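Local coordinates for protein PelD (Pseudomonas aeruginosa, PDB 4EU0) that binds the second messenger cyclic di-GMP, here through a GAF and degenerate GGDEF region, as a signalling effector in pellicle formation, at residues A[53-58]-A[74-79]; A[202-207]-A[248-253]; A[212-217]-A[228-233]. One frame throughout, in Å; residues are numbered along the deposited sequence.

Contact 1 of 3, residues A[53-58]-A[74-79]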
loop_
_atom_site.group_PDB
_atom_site.type_symbol
_atom_site.label_atom_id
_atom_site.label_comp_id
_atom_site.label_asym_id
_atom_site.label_seq_id
_atom_site.Cartn_x
_atom_site.Cartn_y
_atom_site.Cartn_z
ATOM N N ARG A 53 1.396 -22.822 -3.117
ATOM C CA ARG A 53 2.733 -22.204 -3.244
ATOM C C ARG A 53 3.652 -22.908 -4.254
ATOM O O ARG A 53 4.876 -22.946 -4.077
ATOM C CB ARG A 53 3.419 -22.049 -1.876
ATOM C CG ARG A 53 2.736 -21.066 -0.933
ATOM C CD ARG A 53 3.621 -20.742 0.265
ATOM N NE ARG A 53 3.129 -19.584 1.011
ATOM C CZ ARG A 53 3.863 -18.836 1.831
ATOM N NH1 ARG A 53 5.151 -19.099 2.025
ATOM N NH2 ARG A 53 3.304 -17.813 2.459
ATOM N N THR A 54 3.055 -23.466 -5.305
ATOM C CA THR A 54 3.818 -24.008 -6.429
ATOM C C THR A 54 3.580 -23.146 -7.673
ATOM O O THR A 54 2.455 -22.680 -7.896
ATOM C CB THR A 54 3.485 -25.496 -6.707
ATOM O OG1 THR A 54 2.089 -25.644 -6.995
ATOM C CG2 THR A 54 3.843 -26.369 -5.507
ATOM N N PRO A 55 4.637 -22.909 -8.475
ATOM C CA PRO A 55 4.512 -21.990 -9.609
ATOM C C PRO A 55 3.938 -22.632 -10.869
ATOM O O PRO A 55 4.169 -23.814 -11.127
ATOM C CB PRO A 55 5.958 -21.555 -9.860
ATOM C CG PRO A 55 6.777 -22.718 -9.424
ATOM C CD PRO A 55 6.014 -23.422 -8.333
ATOM N N GLU A 56 3.202 -21.840 -11.644
ATOM C CA GLU A 56 2.692 -22.276 -12.941
ATOM C C GLU A 56 3.749 -21.960 -14.006
ATOM O O GLU A 56 4.070 -20.789 -14.229
ATOM C CB GLU A 56 1.361 -21.582 -13.241
ATOM C CG GLU A 56 0.598 -22.141 -14.429
ATOM C CD GLU A 56 -0.876 -21.775 -14.404
ATOM O OE1 GLU A 56 -1.226 -20.721 -13.831
ATOM O OE2 GLU A 56 -1.689 -22.550 -14.954
ATOM N N PRO A 57 4.309 -23.007 -14.649
ATOM C CA PRO A 57 5.431 -22.902 -15.598
ATOM C C PRO A 57 5.183 -21.966 -16.784
ATOM O O PRO A 57 6.098 -21.255 -17.208
ATOM C CB PRO A 57 5.615 -24.346 -16.079
ATOM C CG PRO A 57 5.092 -25.177 -14.965
ATOM C CD PRO A 57 3.919 -24.412 -14.428
ATOM N N GLN A 58 3.957 -21.978 -17.307
ATOM C CA GLN A 58 3.537 -21.092 -18.394
ATOM C C GLN A 58 3.720 -19.618 -17.999
ATOM O O GLN A 58 3.035 -19.133 -17.098
ATOM C CB GLN A 58 2.069 -21.375 -18.736
ATOM C CG GLN A 58 1.534 -20.666 -19.973
ATOM C CD GLN A 58 1.646 -21.509 -21.222
ATOM O OE1 GLN A 58 0.681 -22.157 -21.634
ATOM N NE2 GLN A 58 2.828 -21.517 -21.830
ATOM N N LEU A 74 16.168 -24.543 -7.151
ATOM C CA LEU A 74 16.360 -24.284 -5.724
ATOM C C LEU A 74 15.964 -22.864 -5.310
ATOM O O LEU A 74 15.426 -22.663 -4.222
ATOM C CB LEU A 74 17.807 -24.579 -5.303
ATOM C CG LEU A 74 18.224 -24.369 -3.838
ATOM C CD1 LEU A 74 17.350 -25.164 -2.866
ATOM C CD2 LEU A 74 19.694 -24.722 -3.648
ATOM N N LEU A 75 16.226 -21.891 -6.180
ATOM C CA LEU A 75 15.892 -20.494 -5.890
ATOM C C LEU A 75 14.374 -20.281 -5.885
ATOM O O LEU A 75 13.835 -19.604 -5.003
ATOM C CB LEU A 75 16.579 -19.549 -6.889
ATOM C CG LEU A 75 16.786 -18.084 -6.485
ATOM C CD1 LEU A 75 17.734 -17.954 -5.301
ATOM C CD2 LEU A 75 17.302 -17.264 -7.671
ATOM N N VAL A 76 13.699 -20.879 -6.863
ATOM C CA VAL A 76 12.241 -20.812 -6.972
ATOM C C VAL A 76 11.577 -21.470 -5.759
ATOM O O VAL A 76 10.610 -20.934 -5.202
ATOM C CB VAL A 76 11.746 -21.467 -8.295
ATOM C CG1 VAL A 76 10.228 -21.586 -8.325
ATOM C CG2 VAL A 76 12.245 -20.683 -9.508
ATOM N N ARG A 77 12.108 -22.618 -5.341
ATOM C CA ARG A 77 11.543 -23.348 -4.206
ATOM C C ARG A 77 11.747 -22.637 -2.872
ATOM O O ARG A 77 10.811 -22.539 -2.075
ATOM C CB ARG A 77 12.048 -24.804 -4.151
ATOM C CG ARG A 77 11.438 -25.737 -5.203
ATOM C CD ARG A 77 9.931 -25.507 -5.424
ATOM N NE ARG A 77 9.134 -25.646 -4.203
ATOM C CZ ARG A 77 7.974 -25.027 -3.981
ATOM N NH1 ARG A 77 7.452 -24.216 -4.893
ATOM N NH2 ARG A 77 7.330 -25.220 -2.839
ATOM N N THR A 78 12.955 -22.125 -2.638
ATOM C CA THR A 78 13.246 -21.394 -1.405
ATOM C C THR A 78 12.414 -20.117 -1.323
ATOM O O THR A 78 11.924 -19.773 -0.254
ATOM C CB THR A 78 14.739 -21.025 -1.260
ATOM O OG1 THR A 78 15.148 -20.230 -2.379
ATOM C CG2 THR A 78 15.604 -22.274 -1.175
ATOM N N CYS A 79 12.265 -19.430 -2.458
ATOM C CA CYS A 79 11.467 -18.201 -2.546
ATOM C C CYS A 79 10.028 -18.454 -2.117
ATOM O O CYS A 79 9.470 -17.717 -1.301
ATOM C CB CYS A 79 11.473 -17.666 -3.981
ATOM S SG CYS A 79 10.342 -16.279 -4.291
#
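The guanidinium of Arg77 receives the carbonyl oxygen of Arg53 at its edge, in the plane of the flat group. NH1 gives its proton to Arg53 O at 3.0 Å, and the N-H aims almost straight at the acceptor (171°). The bond lies in the carbonyl plane as well, entering to one side of the C=O direction, with a C=O...donor angle of 146°. Two carbons of the loop approach NH1 obliquely: Pro55 CD stands 3.8 Å from it and Thr54 CA 4.0 Å. The guanidinium is thus bonded at its rim, by the same loop that brings these carbons close to NH1.

The CB of Arg77 does not point at the loop. The side chain curls instead, bending twice, at chi2, which places CD, and again at chi3, which places NE, and its guanidinium lies by residues 53-55. Beside it, Val76 of the same helix makes a small apolar touch: Val76 CG1 meets Pro55 CG at 3.8 Å, with the two side chains crossing at a slant. Val76 is buried, and it also packs on Cys107 and Leu120 of the sheet, so the proline ring rests on a residue already fixed in the core.

The exchange is reciprocal, because Arg53 sends its own NH1 to Leu80 O farther along the same helix. Together the two arginines tie loop and helix in both directions, although residues 53-58 and 74-79 bury just 154 Å² between them. This is plain structural packing at the surface of the GAF domain: the connection between strands 43-48 and 61-63 lies against helix 74-82, beside an antiparallel sheet with the 2-1-5-4-3 strand order that GAF domains share with PAS domains.

Contact 2 of 3, residues A[202-207]-A[248-253]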
loop_
_atom_site.group_PDB
_atom_site.type_symbol
_atom_site.label_atom_id
_atom_site.label_comp_id
_atom_site.label_asym_id
_atom_site.label_seq_id
_atom_site.Cartn_x
_atom_site.Cartn_y
_atom_site.Cartn_z
ATOM N N GLN A 202 -16.056 17.864 7.555
ATOM C CA GLN A 202 -15.818 16.499 7.073
ATOM C C GLN A 202 -15.870 16.432 5.547
ATOM O O GLN A 202 -15.022 15.787 4.918
ATOM C CB GLN A 202 -16.808 15.510 7.680
ATOM C CG GLN A 202 -16.421 14.046 7.442
ATOM C CD GLN A 202 -17.426 13.089 8.045
ATOM O OE1 GLN A 202 -17.639 13.081 9.259
ATOM N NE2 GLN A 202 -18.049 12.275 7.200
ATOM N N ARG A 203 -16.837 17.121 4.952
ATOM C CA ARG A 203 -16.962 17.107 3.501
ATOM C C ARG A 203 -15.739 17.718 2.831
ATOM O O ARG A 203 -15.299 17.243 1.778
ATOM C CB ARG A 203 -18.236 17.817 3.053
ATOM C CG ARG A 203 -19.478 17.000 3.300
ATOM C CD ARG A 203 -20.729 17.813 3.063
ATOM N NE ARG A 203 -21.932 16.992 3.181
ATOM C CZ ARG A 203 -22.458 16.278 2.192
ATOM N NH1 ARG A 203 -21.901 16.283 0.985
ATOM N NH2 ARG A 203 -23.555 15.562 2.408
ATOM N N LEU A 204 -15.198 18.779 3.434
ATOM C CA LEU A 204 -13.986 19.396 2.901
ATOM C C LEU A 204 -12.798 18.437 3.023
ATOM O O LEU A 204 -12.006 18.294 2.097
ATOM C CB LEU A 204 -13.708 20.749 3.586
ATOM C CG LEU A 204 -12.644 21.632 2.921
ATOM C CD1 LEU A 204 -13.135 22.184 1.592
ATOM C CD2 LEU A 204 -12.238 22.772 3.849
ATOM N N LEU A 205 -12.684 17.769 4.165
ATOM C CA LEU A 205 -11.614 16.786 4.360
ATOM C C LEU A 205 -11.751 15.626 3.361
ATOM O O LEU A 205 -10.763 15.217 2.738
ATOM C CB LEU A 205 -11.604 16.294 5.813
ATOM C CG LEU A 205 -11.108 17.296 6.855
ATOM C CD1 LEU A 205 -11.459 16.777 8.250
ATOM C CD2 LEU A 205 -9.582 17.550 6.720
ATOM N N GLU A 206 -12.972 15.130 3.165
ATOM C CA GLU A 206 -13.210 14.085 2.166
ATOM C C GLU A 206 -12.771 14.513 0.767
ATOM O O GLU A 206 -12.140 13.743 0.058
ATOM C CB GLU A 206 -14.679 13.659 2.138
ATOM C CG GLU A 206 -15.149 12.966 3.417
ATOM C CD GLU A 206 -16.639 12.681 3.380
ATOM O OE1 GLU A 206 -17.153 12.309 2.296
ATOM O OE2 GLU A 206 -17.302 12.830 4.422
ATOM N N GLY A 207 -13.082 15.751 0.388
ATOM C CA GLY A 207 -12.777 16.231 -0.956
ATOM C C GLY A 207 -11.292 16.437 -1.198
ATOM O O GLY A 207 -10.861 16.508 -2.347
ATOM N N ILE A 248 -4.812 25.808 3.687
ATOM C CA ILE A 248 -5.110 26.727 2.583
ATOM C C ILE A 248 -6.530 26.464 2.085
ATOM O O ILE A 248 -7.297 27.402 1.852
ATOM C CB ILE A 248 -4.081 26.605 1.433
ATOM C CG1 ILE A 248 -2.719 27.164 1.875
ATOM C CG2 ILE A 248 -4.573 27.339 0.161
ATOM C CD1 ILE A 248 -1.569 26.791 0.955
ATOM N N LEU A 249 -6.869 25.183 1.955
ATOM C CA LEU A 249 -8.198 24.752 1.524
ATOM C C LEU A 249 -9.270 25.197 2.526
ATOM O O LEU A 249 -10.300 25.727 2.135
ATOM C CB LEU A 249 -8.201 23.230 1.329
ATOM C CG LEU A 249 -9.463 22.461 0.974
ATOM C CD1 LEU A 249 -10.019 22.865 -0.372
ATOM C CD2 LEU A 249 -9.124 20.990 0.978
ATOM N N PHE A 250 -9.017 24.972 3.816
ATOM C CA PHE A 250 -9.921 25.420 4.883
ATOM C C PHE A 250 -10.095 26.929 4.900
ATOM O O PHE A 250 -11.195 27.426 5.176
ATOM C CB PHE A 250 -9.401 24.982 6.247
ATOM C CG PHE A 250 -9.886 23.633 6.685
ATOM C CD1 PHE A 250 -10.907 23.523 7.625
ATOM C CD2 PHE A 250 -9.311 22.473 6.181
ATOM C CE1 PHE A 250 -11.347 22.268 8.055
ATOM C CE2 PHE A 250 -9.743 21.214 6.592
ATOM C CZ PHE A 250 -10.760 21.106 7.537
ATOM N N ALA A 251 -9.014 27.666 4.637
ATOM C CA ALA A 251 -9.100 29.130 4.578
ATOM C C ALA A 251 -10.000 29.571 3.432
ATOM O O ALA A 251 -10.778 30.503 3.589
ATOM C CB ALA A 251 -7.715 29.769 4.445
ATOM N N GLU A 252 -9.892 28.894 2.289
ATOM C CA GLU A 252 -10.749 29.198 1.142
ATOM C C GLU A 252 -12.215 28.882 1.466
ATOM O O GLU A 252 -13.120 29.657 1.134
ATOM C CB GLU A 252 -10.304 28.407 -0.092
ATOM C CG GLU A 252 -9.032 28.938 -0.747
ATOM C CD GLU A 252 -8.618 28.161 -1.993
ATOM O OE1 GLU A 252 -9.366 27.247 -2.427
ATOM O OE2 GLU A 252 -7.534 28.474 -2.543
ATOM N N ARG A 253 -12.437 27.741 2.108
ATOM C CA ARG A 253 -13.798 27.263 2.355
ATOM C C ARG A 253 -14.535 28.046 3.437
ATOM O O ARG A 253 -15.694 28.403 3.260
ATOM C CB ARG A 253 -13.783 25.777 2.699
ATOM C CG ARG A 253 -15.123 25.199 3.145
ATOM C CD ARG A 253 -16.187 25.273 2.052
ATOM N NE ARG A 253 -17.435 24.744 2.586
ATOM C CZ ARG A 253 -18.282 25.430 3.339
ATOM N NH1 ARG A 253 -18.060 26.711 3.630
ATOM N NH2 ARG A 253 -19.378 24.830 3.778
#
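Leu204 is the bump of this interface, pushed from helix 202-207 into a hollow formed by Leu249, Phe250 and Arg253 of the facing helix. Its CG stands anti to the backbone N (chi1 -168°), and from there its two methyls part to fill different sides of the hollow. CD1 lies 3.7 Å from Leu249 CG, and the two leucine side chains overlap flank to flank while heading opposite ways. CD2 takes the other side. It sits over one face of the Phe250 ring, 3.8 Å from the centroid and 14° off the normal, a CH-pi contact, while Arg253 CB closes in on the same methyl at 3.6 Å.

The helices belong to the GGDEF-like domain of PelD. Helix 198-207 makes the crossover of a beta-alpha-beta unit from strand 185-192 to strand 214-219, and helix 236-253 follows strand 225-231; here their short segments run at 135° with axes 10.8 Å apart.

Leu205 adds a second, smaller bump. Its CB is not aimed at the other helix, but CD2 reaches the edge of the Phe250 ring, lying near the ring plane at 3.7 Å from CE2. The ring therefore takes one leucine over a face and the next at its rim. Leu260 and Leu263 also pack on Phe250, and Phe190 of the sheet on Leu205, which carries this side into the core. At the outer border only the aliphatic start of Arg253, CB and CG, leans on Leu204; its guanidinium turns to a salt bridge with Glu200.

Contact 3 of 3, residues A[212-217]-A[228-233]. With C2E (9,9'-[(2R,3R,3aS,5S,7aR,9R,10R,10aS,12S,14aR)-3,5,10,12-tetrahydroxy-5,12-dioxidooctahydro-2H,7H-difuro[3,2-d:3',2'-j][1,3,7,9,2,8]tetraoxadiphosphacyclododecine-2,9-diyl]bis(2-amino-1,9-dihydro-6H-purin-6-one)), chain B.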
loop_
_atom_site.group_PDB
_atom_site.type_symbol
_atom_site.label_atom_id
_atom_site.label_comp_id
_atom_site.label_asym_id
_atom_site.label_seq_id
_atom_site.Cartn_x
_atom_site.Cartn_y
_atom_site.Cartn_z
ATOM N N LEU A 212 -2.661 7.936 -3.188
ATOM C CA LEU A 212 -2.841 6.686 -2.451
ATOM C C LEU A 212 -3.424 6.863 -1.058
ATOM O O LEU A 212 -3.695 5.879 -0.374
ATOM C CB LEU A 212 -1.527 5.909 -2.352
ATOM C CG LEU A 212 -0.916 5.480 -3.678
ATOM C CD1 LEU A 212 0.521 5.064 -3.458
ATOM C CD2 LEU A 212 -1.744 4.350 -4.292
ATOM N N ASP A 213 -3.631 8.114 -0.638
ATOM C CA ASP A 213 -4.208 8.351 0.682
ATOM C C ASP A 213 -5.597 7.735 0.753
ATOM O O ASP A 213 -6.355 7.761 -0.233
ATOM C CB ASP A 213 -4.321 9.836 0.999
ATOM C CG ASP A 213 -2.973 10.548 1.040
ATOM O OD1 ASP A 213 -1.898 9.914 0.921
ATOM O OD2 ASP A 213 -3.000 11.783 1.200
ATOM N N VAL A 214 -5.920 7.179 1.916
ATOM C CA VAL A 214 -7.229 6.592 2.158
ATOM C C VAL A 214 -7.809 7.117 3.461
ATOM O O VAL A 214 -7.065 7.445 4.408
ATOM C CB VAL A 214 -7.211 5.031 2.157
ATOM C CG1 VAL A 214 -6.967 4.500 0.738
ATOM C CG2 VAL A 214 -6.160 4.475 3.118
ATOM N N GLN A 215 -9.134 7.209 3.488
ATOM C CA GLN A 215 -9.838 7.783 4.622
ATOM C C GLN A 215 -10.901 6.861 5.176
ATOM O O GLN A 215 -11.477 6.048 4.448
ATOM C CB GLN A 215 -10.515 9.094 4.211
ATOM C CG GLN A 215 -9.591 10.106 3.582
ATOM C CD GLN A 215 -10.332 11.372 3.230
ATOM O OE1 GLN A 215 -11.558 11.358 3.106
ATOM N NE2 GLN A 215 -9.603 12.471 3.087
ATOM N N LEU A 216 -11.183 7.038 6.464
ATOM C CA LEU A 216 -12.282 6.370 7.144
ATOM C C LEU A 216 -13.126 7.396 7.887
ATOM O O LEU A 216 -12.602 8.202 8.662
ATOM C CB LEU A 216 -11.765 5.345 8.157
ATOM C CG LEU A 216 -11.743 3.845 7.894
ATOM C CD1 LEU A 216 -11.762 3.086 9.222
ATOM C CD2 LEU A 216 -12.907 3.406 7.012
ATOM N N ARG A 217 -14.433 7.355 7.648
ATOM C CA ARG A 217 -15.382 8.243 8.315
ATOM C C ARG A 217 -16.031 7.468 9.452
ATOM O O ARG A 217 -16.730 6.471 9.216
ATOM C CB ARG A 217 -16.445 8.732 7.322
ATOM C CG ARG A 217 -15.867 9.306 6.026
ATOM C CD ARG A 217 -16.867 9.294 4.861
ATOM N NE ARG A 217 -17.364 7.949 4.550
ATOM C CZ ARG A 217 -18.081 7.634 3.473
ATOM N NH1 ARG A 217 -18.378 8.558 2.566
ATOM N NH2 ARG A 217 -18.492 6.384 3.294
ATOM N N LEU A 228 -10.358 9.605 9.801
ATOM C CA LEU A 228 -9.013 9.063 9.769
ATOM C C LEU A 228 -8.477 9.193 8.360
ATOM O O LEU A 228 -9.179 8.890 7.390
ATOM C CB LEU A 228 -9.068 7.585 10.122
ATOM C CG LEU A 228 -8.006 6.886 10.947
ATOM C CD1 LEU A 228 -7.336 7.785 11.997
ATOM C CD2 LEU A 228 -8.722 5.674 11.577
ATOM N N VAL A 229 -7.242 9.651 8.237
ATOM C CA VAL A 229 -6.582 9.704 6.933
ATOM C C VAL A 229 -5.214 9.057 7.036
ATOM O O VAL A 229 -4.384 9.486 7.826
ATOM C CB VAL A 229 -6.396 11.152 6.399
ATOM C CG1 VAL A 229 -5.877 11.108 4.965
ATOM C CG2 VAL A 229 -7.707 11.934 6.463
ATOM N N LEU A 230 -4.984 8.038 6.213
ATOM C CA LEU A 230 -3.656 7.439 6.094
ATOM C C LEU A 230 -2.939 8.011 4.870
ATOM O O LEU A 230 -3.499 8.087 3.773
ATOM C CB LEU A 230 -3.764 5.913 5.972
ATOM C CG LEU A 230 -2.447 5.170 5.708
ATOM C CD1 LEU A 230 -1.562 5.124 6.960
ATOM C CD2 LEU A 230 -2.711 3.755 5.180
ATOM N N LEU A 231 -1.687 8.408 5.073
ATOM C CA LEU A 231 -0.824 8.894 4.019
ATOM C C LEU A 231 0.309 7.894 3.790
ATOM O O LEU A 231 1.365 7.999 4.425
ATOM C CB LEU A 231 -0.214 10.246 4.429
ATOM C CG LEU A 231 -1.147 11.454 4.603
ATOM C CD1 LEU A 231 -2.061 11.315 5.823
ATOM C CD2 LEU A 231 -0.252 12.688 4.741
ATOM N N PRO A 232 0.098 6.915 2.887
ATOM C CA PRO A 232 1.142 5.908 2.659
ATOM C C PRO A 232 2.357 6.491 1.956
ATOM O O PRO A 232 2.241 7.482 1.230
ATOM C CB PRO A 232 0.451 4.895 1.728
ATOM C CG PRO A 232 -1.029 5.137 1.917
ATOM C CD PRO A 232 -1.098 6.633 2.080
ATOM N N LEU A 233 3.514 5.870 2.176
ATOM C CA LEU A 233 4.736 6.218 1.456
ATOM C C LEU A 233 4.986 7.730 1.442
ATOM O O LEU A 233 5.300 8.298 0.418
ATOM C CB LEU A 233 4.684 5.670 0.022
ATOM C CG LEU A 233 4.461 4.162 -0.094
ATOM C CD1 LEU A 233 4.190 3.760 -1.530
ATOM C CD2 LEU A 233 5.668 3.412 0.442
HETATM P P1 C2E B . 1.485 20.780 -2.814
HETATM O O2P C2E B . 1.776 22.131 -2.197
HETATM O O1P C2E B . 0.059 20.406 -3.124
HETATM O "O5'" C2E B . 2.117 19.635 -1.899
HETATM C "C5'" C2E B . 3.445 19.716 -1.386
HETATM C "C4'" C2E B . 3.871 18.390 -0.765
HETATM O "O4'" C2E B . 3.134 18.149 0.445
HETATM C "C3'" C2E B . 3.643 17.160 -1.636
HETATM O "O3'" C2E B . 4.725 16.843 -2.519
HETATM C "C2'" C2E B . 3.479 16.070 -0.608
HETATM O "O2'" C2E B . 4.774 15.699 -0.123
HETATM C "C1'" C2E B . 2.748 16.778 0.512
HETATM N N9 C2E B . 1.273 16.660 0.333
HETATM C C8 C2E B . 0.425 17.656 0.022
HETATM N N7 C2E B . -0.854 17.205 -0.053
HETATM C C5 C2E B . -0.811 15.891 0.232
HETATM C C6 C2E B . -1.792 14.799 0.323
HETATM O O6 C2E B . -3.100 15.051 0.102
HETATM N N1 C2E B . -1.352 13.559 0.636
HETATM C C2 C2E B . -0.039 13.274 0.849
HETATM N N2 C2E B . 0.298 11.999 1.145
HETATM N N3 C2E B . 0.922 14.237 0.777
HETATM C C4 C2E B . 0.595 15.528 0.478
HETATM P P11 C2E B . 4.431 16.039 -3.883
HETATM O O21 C2E B . 5.754 15.717 -4.560
HETATM O O11 C2E B . 3.435 14.917 -3.672
HETATM O O5A C2E B . 3.729 17.168 -4.780
HETATM C C5A C2E B . 4.405 18.392 -5.066
HETATM C C4A C2E B . 3.454 19.304 -5.814
HETATM O O4A C2E B . 2.957 18.656 -6.986
HETATM C C3A C2E B . 2.207 19.607 -5.008
HETATM O O3A C2E B . 2.381 20.710 -4.144
HETATM C C2A C2E B . 1.160 19.886 -6.055
HETATM O O2A C2E B . 1.297 21.224 -6.553
HETATM C C1A C2E B . 1.555 18.900 -7.132
HETATM N N91 C2E B . 0.778 17.640 -6.972
HETATM C C81 C2E B . 1.228 16.459 -6.506
HETATM N N71 C2E B . 0.248 15.519 -6.511
HETATM C C51 C2E B . -0.865 16.109 -6.988
HETATM C C61 C2E B . -2.265 15.703 -7.267
HETATM O O61 C2E B . -2.696 14.438 -7.026
HETATM N N11 C2E B . -3.112 16.632 -7.766
HETATM C C21 C2E B . -2.717 17.906 -8.018
HETATM N N21 C2E B . -3.621 18.784 -8.521
HETATM N N31 C2E B . -1.450 18.339 -7.792
HETATM C C41 C2E B . -0.506 17.502 -7.289
HETATM O O HOH W 1 0.206 8.671 -0.291
#
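Val214 and Leu216 pair with Leu230 and Leu228 across two antiparallel strands, whose short axes lie 4.7 Å apart, through four backbone hydrogen bonds such as Leu230 N to Val214 O (2.8 Å). Val214 and Leu230 stand as neighbours, CG2 of the valine to CB of the leucine at 4.0 Å, on the face shared with Leu216 and Leu228 and covered by helix 162-181. On the other face the CG of Gln215 lies 3.9 Å from Val229 CG2.

Beyond the last pair, Asp213 turns its carboxylate to a guanine of cyclic di-GMP. OD1 takes N2 of the ligand at 3.0 Å in a nearly straight bond (169°), and OD2 takes N1 at a modelled 2.5 Å, a length short enough to be doubtful. Leu231 CD2 packs 3.7 Å from the same N2. A water donates to both Asp213 OD1 and Pro232 O, tying the carboxylate to the loop after strand 228-231, where Pro232 CG rests 3.6 Å from Leu212 O. Arg210, Thr234 and Arg245 also bond the nucleotide. Arg210 and Asp213 have the spacing of the RxxD motif, characteristic of the inhibitory site of GGDEF domains.

Overall arrangement
Contacts 2 and 3 belong to one domain and contact 1 to another. The GGDEF-like pair has centres about 16 Å apart and touches directly: Gln215 NE2 of contact 3 lies 3.0 Å from Leu205 O of contact 2, probably a hydrogen bond, joining the hairpin to the helix before it. Along the chain, the hairpin of contact 3 falls between the two helices of contact 2. Contact 3 supplies Asp213 and Leu231 to the cyclic di-GMP pocket, whereas in contact 2 the nearby Leu249 side chain is about 9 Å from the ligand. Contact 1, in the GAF domain, is remote: its centre is about 35 Å from that of contact 3 and 49 Å from that of contact 2.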